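Side-chain contacts in indole-3-acetic acid-amido synthetase GH3.15 (PDB 6E1Q), which catalyses ATP-dependent conjugation of indole-3-butyric acid to glutamine and possibly cysteine, and of the herbicide 4-(2,4-dichlorophenoxy)butanoate to glutamine: residues L541-F544 with F545-R548; G303-A306 with Q307-P310; K438-E441 with D442-L445. One frame throughout, in Å; residues are numbered along the deposited sequence.

Contact 1 (L541-F544 with F545-R548)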
ATOM      1  N   LEU A 541      -2.768  11.497 -15.323  1.00 42.59           N
ATOM      2  CA  LEU A 541      -3.309  10.148 -15.346  1.00 40.62           C
ATOM      3  C   LEU A 541      -4.101   9.882 -14.081  1.00 36.61           C
ATOM      4  O   LEU A 541      -5.235   9.395 -14.127  1.00 42.63           O
ATOM      5  CB  LEU A 541      -2.171   9.128 -15.496  1.00 36.17           C
ATOM      6  CG  LEU A 541      -2.617   7.663 -15.597  1.00 32.49           C
ATOM      7  CD1 LEU A 541      -3.431   7.430 -16.889  1.00 34.87           C
ATOM      8  CD2 LEU A 541      -1.437   6.717 -15.547  1.00 30.61           C
ATOM      9  N   MET A 542      -3.516  10.227 -12.935  1.00 34.00           N
ATOM     10  CA  MET A 542      -4.174   9.994 -11.658  1.00 34.53           C
ATOM     11  C   MET A 542      -5.502  10.731 -11.575  1.00 39.39           C
ATOM     12  O   MET A 542      -6.515  10.154 -11.157  1.00 38.23           O
ATOM     13  CB  MET A 542      -3.250  10.424 -10.519  1.00 31.84           C
ATOM     14  CG  MET A 542      -3.985  10.686  -9.224  1.00 35.74           C
ATOM     15  SD  MET A 542      -2.929  10.603  -7.793  1.00 42.69           S
ATOM     16  CE  MET A 542      -2.589  12.334  -7.845  1.00 49.47           C
ATOM     17  N   ASN A 543      -5.518  12.009 -11.967  1.00 37.19           N
ATOM     18  CA  ASN A 543      -6.750  12.793 -11.862  1.00 46.94           C
ATOM     19  C   ASN A 543      -7.828  12.241 -12.784  1.00 43.66           C
ATOM     20  O   ASN A 543      -9.030  12.365 -12.499  1.00 46.05           O
ATOM     21  CB  ASN A 543      -6.467  14.265 -12.177  1.00 42.19           C
ATOM     22  CG  ASN A 543      -5.684  14.953 -11.071  1.00 49.09           C
ATOM     23  OD1 ASN A 543      -5.775  14.576  -9.903  1.00 51.77           O
ATOM     24  ND2 ASN A 543      -4.928  15.981 -11.428  1.00 53.86           N
ATOM     25  N   PHE A 544      -7.410  11.625 -13.887  1.00 43.50           N
ATOM     26  CA  PHE A 544      -8.358  10.961 -14.768  1.00 42.51           C
ATOM     27  C   PHE A 544      -9.087   9.839 -14.033  1.00 41.35           C
ATOM     28  O   PHE A 544     -10.320   9.748 -14.078  1.00 40.70           O
ATOM     29  CB  PHE A 544      -7.617  10.427 -15.997  1.00 43.94           C
ATOM     30  CG  PHE A 544      -8.457   9.542 -16.854  1.00 49.94           C
ATOM     31  CD1 PHE A 544      -9.387  10.079 -17.727  1.00 53.09           C
ATOM     32  CD2 PHE A 544      -8.333   8.162 -16.767  1.00 48.26           C
ATOM     33  CE1 PHE A 544     -10.175   9.255 -18.508  1.00 51.95           C
ATOM     34  CE2 PHE A 544      -9.118   7.328 -17.545  1.00 47.53           C
ATOM     35  CZ  PHE A 544     -10.038   7.873 -18.414  1.00 51.90           C
ATOM     36  N   PHE A 545      -8.335   8.976 -13.333  1.00 35.67           N
ATOM     37  CA  PHE A 545      -8.972   7.879 -12.607  1.00 40.98           C
ATOM     38  C   PHE A 545      -9.792   8.388 -11.418  1.00 40.91           C
ATOM     39  O   PHE A 545     -10.877   7.857 -11.137  1.00 40.23           O
ATOM     40  CB  PHE A 545      -7.920   6.857 -12.163  1.00 30.14           C
ATOM     41  CG  PHE A 545      -7.324   6.077 -13.306  1.00 37.92           C
ATOM     42  CD1 PHE A 545      -8.121   5.235 -14.084  1.00 39.94           C
ATOM     43  CD2 PHE A 545      -5.979   6.186 -13.617  1.00 39.18           C
ATOM     44  CE1 PHE A 545      -7.569   4.516 -15.154  1.00 36.75           C
ATOM     45  CE2 PHE A 545      -5.417   5.469 -14.682  1.00 36.55           C
ATOM     46  CZ  PHE A 545      -6.217   4.641 -15.451  1.00 35.22           C
ATOM     47  N   LEU A 546      -9.307   9.428 -10.729  1.00 36.22           N
ATOM     48  CA  LEU A 546     -10.029   9.979  -9.579  1.00 34.72           C
ATOM     49  C   LEU A 546     -11.391  10.516  -9.992  1.00 38.62           C
ATOM     50  O   LEU A 546     -12.397  10.308  -9.299  1.00 34.64           O
ATOM     51  CB  LEU A 546      -9.209  11.094  -8.928  1.00 42.72           C
ATOM     52  CG  LEU A 546      -7.846  10.745  -8.320  1.00 42.95           C
ATOM     53  CD1 LEU A 546      -7.333  11.954  -7.545  1.00 41.42           C
ATOM     54  CD2 LEU A 546      -7.960   9.531  -7.423  1.00 41.90           C
ATOM     55  N   SER A 547     -11.427  11.253 -11.104  1.00 37.28           N
ATOM     56  CA  SER A 547     -12.678  11.756 -11.659  1.00 45.08           C
ATOM     57  C   SER A 547     -13.650  10.637 -12.026  1.00 46.65           C
ATOM     58  O   SER A 547     -14.851  10.892 -12.176  1.00 46.75           O
ATOM     59  CB  SER A 547     -12.345  12.604 -12.875  1.00 41.32           C
ATOM     60  OG  SER A 547     -12.212  11.745 -13.997  1.00 50.69           O
ATOM     61  N   ARG A 548     -13.165   9.401 -12.165  1.00 41.62           N
ATOM     62  CA  ARG A 548     -14.026   8.275 -12.493  1.00 50.39           C
ATOM     63  C   ARG A 548     -14.302   7.373 -11.301  1.00 47.04           C
ATOM     64  O   ARG A 548     -14.789   6.255 -11.486  1.00 49.91           O
ATOM     65  CB  ARG A 548     -13.445   7.482 -13.683  1.00 42.58           C
ATOM     66  CG  ARG A 548     -13.131   8.412 -14.838  1.00 46.37           C
ATOM     67  CD  ARG A 548     -12.320   7.808 -15.962  1.00 52.52           C
ATOM     68  NE  ARG A 548     -12.750   6.463 -16.349  1.00 46.54           N
ATOM     69  CZ  ARG A 548     -13.450   6.199 -17.458  1.00 54.24           C
ATOM     70  NH1 ARG A 548     -13.864   7.188 -18.255  1.00 47.67           N
ATOM     71  NH2 ARG A 548     -13.784   4.947 -17.748  1.00 49.00           N
TER
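F544 turns the edge of its ring onto the face of F545, an edge-to-face (T-shaped) pair with ring centroids 5.3 Å apart and planes at 71°. The leading atom is F544 CD2, which sits over the middle of the neighbouring ring, 4.0 Å from F545 CD1. With CG of F544 swung opposite its own backbone N (chi1 171°) and CG of F545 set beside its N, two successive residues of helix 537-547 bring their rings together. L541, one turn earlier, runs alongside F545 in the same direction, and its CD1 lies 3.6 Å from F545 CE2. A second apolar strip follows on the helix, where M542 CG meets L546 CD1 at 4.0 Å as the two chains pass at a slant.

Outward from this centre, R548 bends at chi3 and lays its aliphatic part over a face of F544. Its CD stands 3.6 Å from the centroid of the F544 ring in a CH-pi contact, and its guanidinium plane is only 15° from that of the ring. At the polar edge the backbone ladder carries on from F545, L546 and S547 to carbonyls four residues back. F544 O accepts the hydroxyl of S547, with OG 2.8 Å from that oxygen, together with a weak bond from R548 N. This is structural packing at the C-terminal end of a helix in the GH3 C-terminal domain: A566 and I569 of helix 564-571 cover F544 further, and Y555 packs on M542 and F545. The chemistry is therefore graded: apolar packing joins buried L541 and M542 to the partly exposed phenylalanines, whereas the helix end draws on a serine hydroxyl and on an arginine whose carbons lie on a ring and whose charge has a long, weak pairing with E565.

Contact 2 (G303-A306 with Q307-P310); sequences GTMA and QYIP
Y308 and M305 form the tight part of this contact, a Met-aromatic pair in which sulfur comes in obliquely: M305 SD is 3.8 Å from Y308 CE2 and 4.8 Å from the ring centroid. Because CG of Y308 stays beside its own backbone N (chi1 -55°), the ring folds back along the chain, and an edge carbon, CD2, comes to 3.5 Å from M305 O. That oxygen also accepts Y308 N at 3.1 Å, from a donor well above the carbonyl plane, as suits the three-residue spacing of this 3-10 segment leading into helix 309-316. I309 N repeats the pattern on A306 O, while the bond from Q307 N to T304 O is weak. S221 and L224 of helix 220-243 touch the ring, whose OH makes weak hydrogen bonds to D464 and T557. Replacing Y308 with an alanine would probably open a gap beside M305 SD and deprive D464 and T557 of their hydroxyl partner.

Looser packing is confined to A306, whose CB reaches I309 CD1 only at 4.2 Å, and to P310, exposed, which barely meets the preceding residues. A separate polar part lies near G303, which follows the ATP-binding T302: a water links the two segments here, donating to G303 O at 2.8 Å and accepting from Q307 NE2 at 3.1 Å. The buried Q307 amide is further satisfied by T449 and K452 of helix 441-452, and T304 OG1 bonds to R559. Chemically, the turn thus keeps sulfur and ring together while its amide and hydroxyls face the C-terminal part; in ANL-type enzymes the C-terminal domain changes orientation during catalysis, so such bonds probably belong to this conformation.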
ATOM      1  N   GLY A 303       7.111  -3.983  -3.140  1.00 35.38           N
ATOM      2  CA  GLY A 303       6.361  -4.250  -4.356  1.00 32.29           C
ATOM      3  C   GLY A 303       6.449  -3.074  -5.309  1.00 35.63           C
ATOM      4  O   GLY A 303       7.520  -2.501  -5.522  1.00 33.64           O
ATOM      5  N   THR A 304       5.298  -2.689  -5.874  1.00 31.06           N
ATOM      6  CA  THR A 304       5.258  -1.549  -6.787  1.00 27.22           C
ATOM      7  C   THR A 304       5.771  -0.280  -6.119  1.00 29.90           C
ATOM      8  O   THR A 304       6.374   0.572  -6.783  1.00 29.38           O
ATOM      9  CB  THR A 304       3.832  -1.339  -7.317  1.00 31.59           C
ATOM     10  OG1 THR A 304       3.844  -0.366  -8.380  1.00 27.92           O
ATOM     11  CG2 THR A 304       2.874  -0.885  -6.179  1.00 23.88           C
ATOM     12  N   MET A 305       5.602  -0.160  -4.798  1.00 26.77           N
ATOM     13  CA  MET A 305       6.005   1.064  -4.121  1.00 32.25           C
ATOM     14  C   MET A 305       7.514   1.181  -3.977  1.00 34.72           C
ATOM     15  O   MET A 305       8.010   2.280  -3.702  1.00 27.43           O
ATOM     16  CB  MET A 305       5.349   1.156  -2.744  1.00 26.99           C
ATOM     17  CG  MET A 305       3.826   1.348  -2.798  1.00 29.02           C
ATOM     18  SD  MET A 305       3.417   2.811  -3.811  1.00 32.33           S
ATOM     19  CE  MET A 305       1.712   2.456  -4.231  1.00 32.29           C
ATOM     20  N   ALA A 306       8.252   0.077  -4.138  1.00 28.41           N
ATOM     21  CA  ALA A 306       9.712   0.157  -4.063  1.00 32.64           C
ATOM     22  C   ALA A 306      10.284   1.129  -5.081  1.00 36.40           C
ATOM     23  O   ALA A 306      11.391   1.645  -4.878  1.00 36.74           O
ATOM     24  CB  ALA A 306      10.341  -1.230  -4.262  1.00 34.11           C
ATOM     25  N   GLN A 307       9.546   1.401  -6.163  1.00 32.91           N
ATOM     26  CA  GLN A 307      10.028   2.292  -7.210  1.00 26.91           C
ATOM     27  C   GLN A 307      10.248   3.714  -6.706  1.00 34.24           C
ATOM     28  O   GLN A 307      11.094   4.432  -7.248  1.00 29.34           O
ATOM     29  CB  GLN A 307       9.032   2.320  -8.371  1.00 32.28           C
ATOM     30  CG  GLN A 307       8.922   0.993  -9.134  1.00 40.97           C
ATOM     31  CD  GLN A 307      10.200   0.633  -9.903  1.00 50.16           C
ATOM     32  OE1 GLN A 307      10.854   1.498 -10.510  1.00 46.68           O
ATOM     33  NE2 GLN A 307      10.550  -0.651  -9.886  1.00 40.99           N
ATOM     34  N   TYR A 308       9.490   4.145  -5.699  1.00 27.14           N
ATOM     35  CA  TYR A 308       9.529   5.517  -5.218  1.00 29.77           C
ATOM     36  C   TYR A 308      10.558   5.731  -4.121  1.00 31.09           C
ATOM     37  O   TYR A 308      10.711   6.861  -3.644  1.00 36.12           O
ATOM     38  CB  TYR A 308       8.146   5.929  -4.714  1.00 23.14           C
ATOM     39  CG  TYR A 308       7.076   5.717  -5.771  1.00 31.15           C
ATOM     40  CD1 TYR A 308       6.891   6.638  -6.795  1.00 23.08           C
ATOM     41  CD2 TYR A 308       6.277   4.560  -5.765  1.00 35.33           C
ATOM     42  CE1 TYR A 308       5.920   6.420  -7.788  1.00 32.75           C
ATOM     43  CE2 TYR A 308       5.297   4.335  -6.741  1.00 27.16           C
ATOM     44  CZ  TYR A 308       5.126   5.259  -7.749  1.00 32.48           C
ATOM     45  OH  TYR A 308       4.165   5.028  -8.716  1.00 28.71           O
ATOM     46  N   ILE A 309      11.259   4.681  -3.716  1.00 26.78           N
ATOM     47  CA  ILE A 309      12.198   4.816  -2.605  1.00 32.86           C
ATOM     48  C   ILE A 309      13.281   5.868  -2.892  1.00 35.85           C
ATOM     49  O   ILE A 309      13.486   6.735  -2.029  1.00 34.63           O
ATOM     50  CB  ILE A 309      12.787   3.434  -2.241  1.00 31.40           C
ATOM     51  CG1 ILE A 309      11.736   2.565  -1.558  1.00 31.10           C
ATOM     52  CG2 ILE A 309      14.005   3.580  -1.339  1.00 31.53           C
ATOM     53  CD1 ILE A 309      12.220   1.116  -1.381  1.00 35.50           C
ATOM     54  N   PRO A 310      13.961   5.852  -4.037  1.00 39.28           N
ATOM     55  CA  PRO A 310      14.998   6.883  -4.247  1.00 41.21           C
ATOM     56  C   PRO A 310      14.465   8.299  -4.148  1.00 38.87           C
ATOM     57  O   PRO A 310      15.114   9.163  -3.549  1.00 33.96           O
ATOM     58  CB  PRO A 310      15.531   6.562  -5.655  1.00 37.89           C
ATOM     59  CG  PRO A 310      15.305   5.094  -5.812  1.00 33.79           C
ATOM     60  CD  PRO A 310      13.988   4.831  -5.106  1.00 40.15           C
TER
HETATM   61  O   HOH W   1       9.313  -2.348  -7.643  1.00 47.68           O

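Contact 3 (K438-E441 with D442-L445)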
ATOM      1  N   LYS A 438       3.151 -13.384 -21.459  1.00 55.17           N
ATOM      2  CA  LYS A 438       2.378 -12.958 -20.291  1.00 60.17           C
ATOM      3  C   LYS A 438       3.374 -12.324 -19.320  1.00 59.70           C
ATOM      4  O   LYS A 438       4.010 -13.020 -18.522  1.00 58.23           O
ATOM      5  CB  LYS A 438       1.618 -14.123 -19.653  1.00 66.96           C
ATOM      6  CG  LYS A 438       0.635 -14.851 -20.573  1.00 73.29           C
ATOM      7  CD  LYS A 438      -0.422 -13.920 -21.161  1.00 76.42           C
ATOM      8  CE  LYS A 438      -1.566 -14.716 -21.797  1.00 77.77           C
ATOM      9  NZ  LYS A 438      -2.372 -13.926 -22.783  1.00 72.34           N
ATOM     10  N   THR A 439       3.516 -10.999 -19.381  1.00 49.50           N
ATOM     11  CA  THR A 439       4.490 -10.311 -18.546  1.00 46.59           C
ATOM     12  C   THR A 439       3.819  -9.886 -17.245  1.00 44.34           C
ATOM     13  O   THR A 439       2.810  -9.169 -17.256  1.00 42.70           O
ATOM     14  CB  THR A 439       5.096  -9.120 -19.278  1.00 45.07           C
ATOM     15  OG1 THR A 439       5.814  -9.599 -20.424  1.00 44.22           O
ATOM     16  CG2 THR A 439       6.043  -8.339 -18.348  1.00 39.60           C
ATOM     17  N   TYR A 440       4.377 -10.343 -16.133  1.00 41.66           N
ATOM     18  CA  TYR A 440       3.817 -10.085 -14.821  1.00 39.08           C
ATOM     19  C   TYR A 440       4.340  -8.766 -14.282  1.00 46.61           C
ATOM     20  O   TYR A 440       5.400  -8.270 -14.691  1.00 41.73           O
ATOM     21  CB  TYR A 440       4.159 -11.224 -13.855  1.00 42.14           C
ATOM     22  CG  TYR A 440       3.313 -12.463 -14.065  1.00 47.37           C
ATOM     23  CD1 TYR A 440       3.570 -13.334 -15.119  1.00 55.08           C
ATOM     24  CD2 TYR A 440       2.221 -12.732 -13.237  1.00 47.89           C
ATOM     25  CE1 TYR A 440       2.789 -14.460 -15.320  1.00 63.42           C
ATOM     26  CE2 TYR A 440       1.426 -13.859 -13.432  1.00 43.27           C
ATOM     27  CZ  TYR A 440       1.722 -14.712 -14.476  1.00 56.81           C
ATOM     28  OH  TYR A 440       0.953 -15.824 -14.686  1.00 61.27           O
ATOM     29  N   GLU A 441       3.591  -8.212 -13.328  1.00 44.19           N
ATOM     30  CA  GLU A 441       3.969  -6.931 -12.742  1.00 41.51           C
ATOM     31  C   GLU A 441       5.327  -7.006 -12.057  1.00 34.09           C
ATOM     32  O   GLU A 441       6.144  -6.092 -12.205  1.00 30.48           O
ATOM     33  CB  GLU A 441       2.897  -6.457 -11.755  1.00 41.75           C
ATOM     34  CG  GLU A 441       3.095  -5.027 -11.273  1.00 47.18           C
ATOM     35  CD  GLU A 441       1.951  -4.558 -10.375  1.00 59.30           C
ATOM     36  OE1 GLU A 441       2.060  -4.690  -9.135  1.00 55.89           O
ATOM     37  OE2 GLU A 441       0.929  -4.090 -10.924  1.00 55.90           O
ATOM     38  N   ASP A 442       5.605  -8.092 -11.316  1.00 36.77           N
ATOM     39  CA  ASP A 442       6.886  -8.143 -10.603  1.00 36.71           C
ATOM     40  C   ASP A 442       8.073  -8.198 -11.566  1.00 34.65           C
ATOM     41  O   ASP A 442       9.124  -7.602 -11.291  1.00 36.50           O
ATOM     42  CB  ASP A 442       6.934  -9.320  -9.620  1.00 56.25           C
ATOM     43  CG  ASP A 442       6.528 -10.652 -10.249  1.00 74.15           C
ATOM     44  OD1 ASP A 442       6.593 -10.793 -11.483  1.00 82.65           O
ATOM     45  OD2 ASP A 442       6.142 -11.569  -9.490  1.00 84.39           O
ATOM     46  N   ASP A 443       7.922  -8.880 -12.702  1.00 32.82           N
ATOM     47  CA  ASP A 443       9.001  -8.929 -13.691  1.00 30.59           C
ATOM     48  C   ASP A 443       9.194  -7.581 -14.375  1.00 31.68           C
ATOM     49  O   ASP A 443      10.330  -7.150 -14.602  1.00 33.13           O
ATOM     50  CB  ASP A 443       8.681  -9.986 -14.731  1.00 31.57           C
ATOM     51  CG  ASP A 443       8.724 -11.395 -14.162  1.00 46.26           C
ATOM     52  OD1 ASP A 443       9.635 -11.699 -13.363  1.00 49.32           O
ATOM     53  OD2 ASP A 443       7.857 -12.197 -14.544  1.00 50.47           O
ATOM     54  N   LEU A 444       8.087  -6.928 -14.755  1.00 32.41           N
ATOM     55  CA  LEU A 444       8.179  -5.604 -15.374  1.00 35.81           C
ATOM     56  C   LEU A 444       8.830  -4.599 -14.424  1.00 30.42           C
ATOM     57  O   LEU A 444       9.644  -3.771 -14.847  1.00 30.93           O
ATOM     58  CB  LEU A 444       6.785  -5.123 -15.801  1.00 34.31           C
ATOM     59  CG  LEU A 444       6.766  -3.703 -16.370  1.00 37.56           C
ATOM     60  CD1 LEU A 444       7.638  -3.647 -17.600  1.00 27.91           C
ATOM     61  CD2 LEU A 444       5.347  -3.241 -16.683  1.00 39.65           C
ATOM     62  N   LEU A 445       8.482  -4.666 -13.133  1.00 33.47           N
ATOM     63  CA  LEU A 445       9.093  -3.787 -12.133  1.00 27.94           C
ATOM     64  C   LEU A 445      10.600  -4.022 -12.024  1.00 32.24           C
ATOM     65  O   LEU A 445      11.393  -3.071 -11.954  1.00 29.96           O
ATOM     66  CB  LEU A 445       8.405  -4.006 -10.781  1.00 31.80           C
ATOM     67  CG  LEU A 445       6.992  -3.418 -10.637  1.00 37.00           C
ATOM     68  CD1 LEU A 445       6.247  -3.998  -9.428  1.00 36.21           C
ATOM     69  CD2 LEU A 445       7.058  -1.890 -10.510  1.00 35.01           C
TER
HETATM   70  O   HOH W   2       6.777 -11.985 -16.679  1.00 51.42           O
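E441 O receives the N-H of L445 at 2.9 Å, a bond of the opening turn of helix 441-452, which belongs to the GH3 C-terminal domain and directly follows the short strand 439-440, itself paired with strand 430-432. This is a strand-to-helix junction with Y440 at the N-cap position, and the first bond of the turn runs from L444 N to Y440 O, at 3.0 Å, with an almost straight N-H...O angle of 169°. L445 CG packs against E441 O at 3.2 Å.

Three acids follow the cap in succession. D442 holds its carboxylate in the cramped position between its backbone N and carbonyl carbon (chi1 50°), which turns OD1 back to within 3.4 Å of Y440 CB. Carboxylates at the start of a helix would be expected to gain from the partial positive charge of its first turn. The backbone N of Y440 donates to a water at 3.0 Å; D443 OD2 also lies beside this water, though at a doubtfully short distance.

T439 belongs to the other, buried side, where CG2 approaches L444 CB at 4.2 Å, the two side chains crossing at about a right angle, while its OG1 bonds to Y478 OH. F465 and S467 of strand 461-470 back L444. On the opening turn itself, E441 and L445 run side by side, and E441 CG touches L445 CD1 at 3.8 Å.

All three contacts are partly buried, and each joins neighbouring residues of one stretch. Contact 2 lies nearest the centre of the chain, about 11 Å between centres against about 18 Å for contacts 1 and 3, and has three buried residues where they have two each. Contacts 2 and 3 touch: T304 CA rests 3.7 Å from L445 CD1, and Q307 NE2 makes a weak hydrogen bond to L445 O, with R559 reaching both. Contact 1 touches neither, yet shares helix 220-243 with contact 2. Chemistry follows place: aromatic stacking at a helix's C-terminal end in contact 1, sulfur-aromatic packing with polar cross-links in contact 2, and carboxylates on a helix's first turn in contact 3.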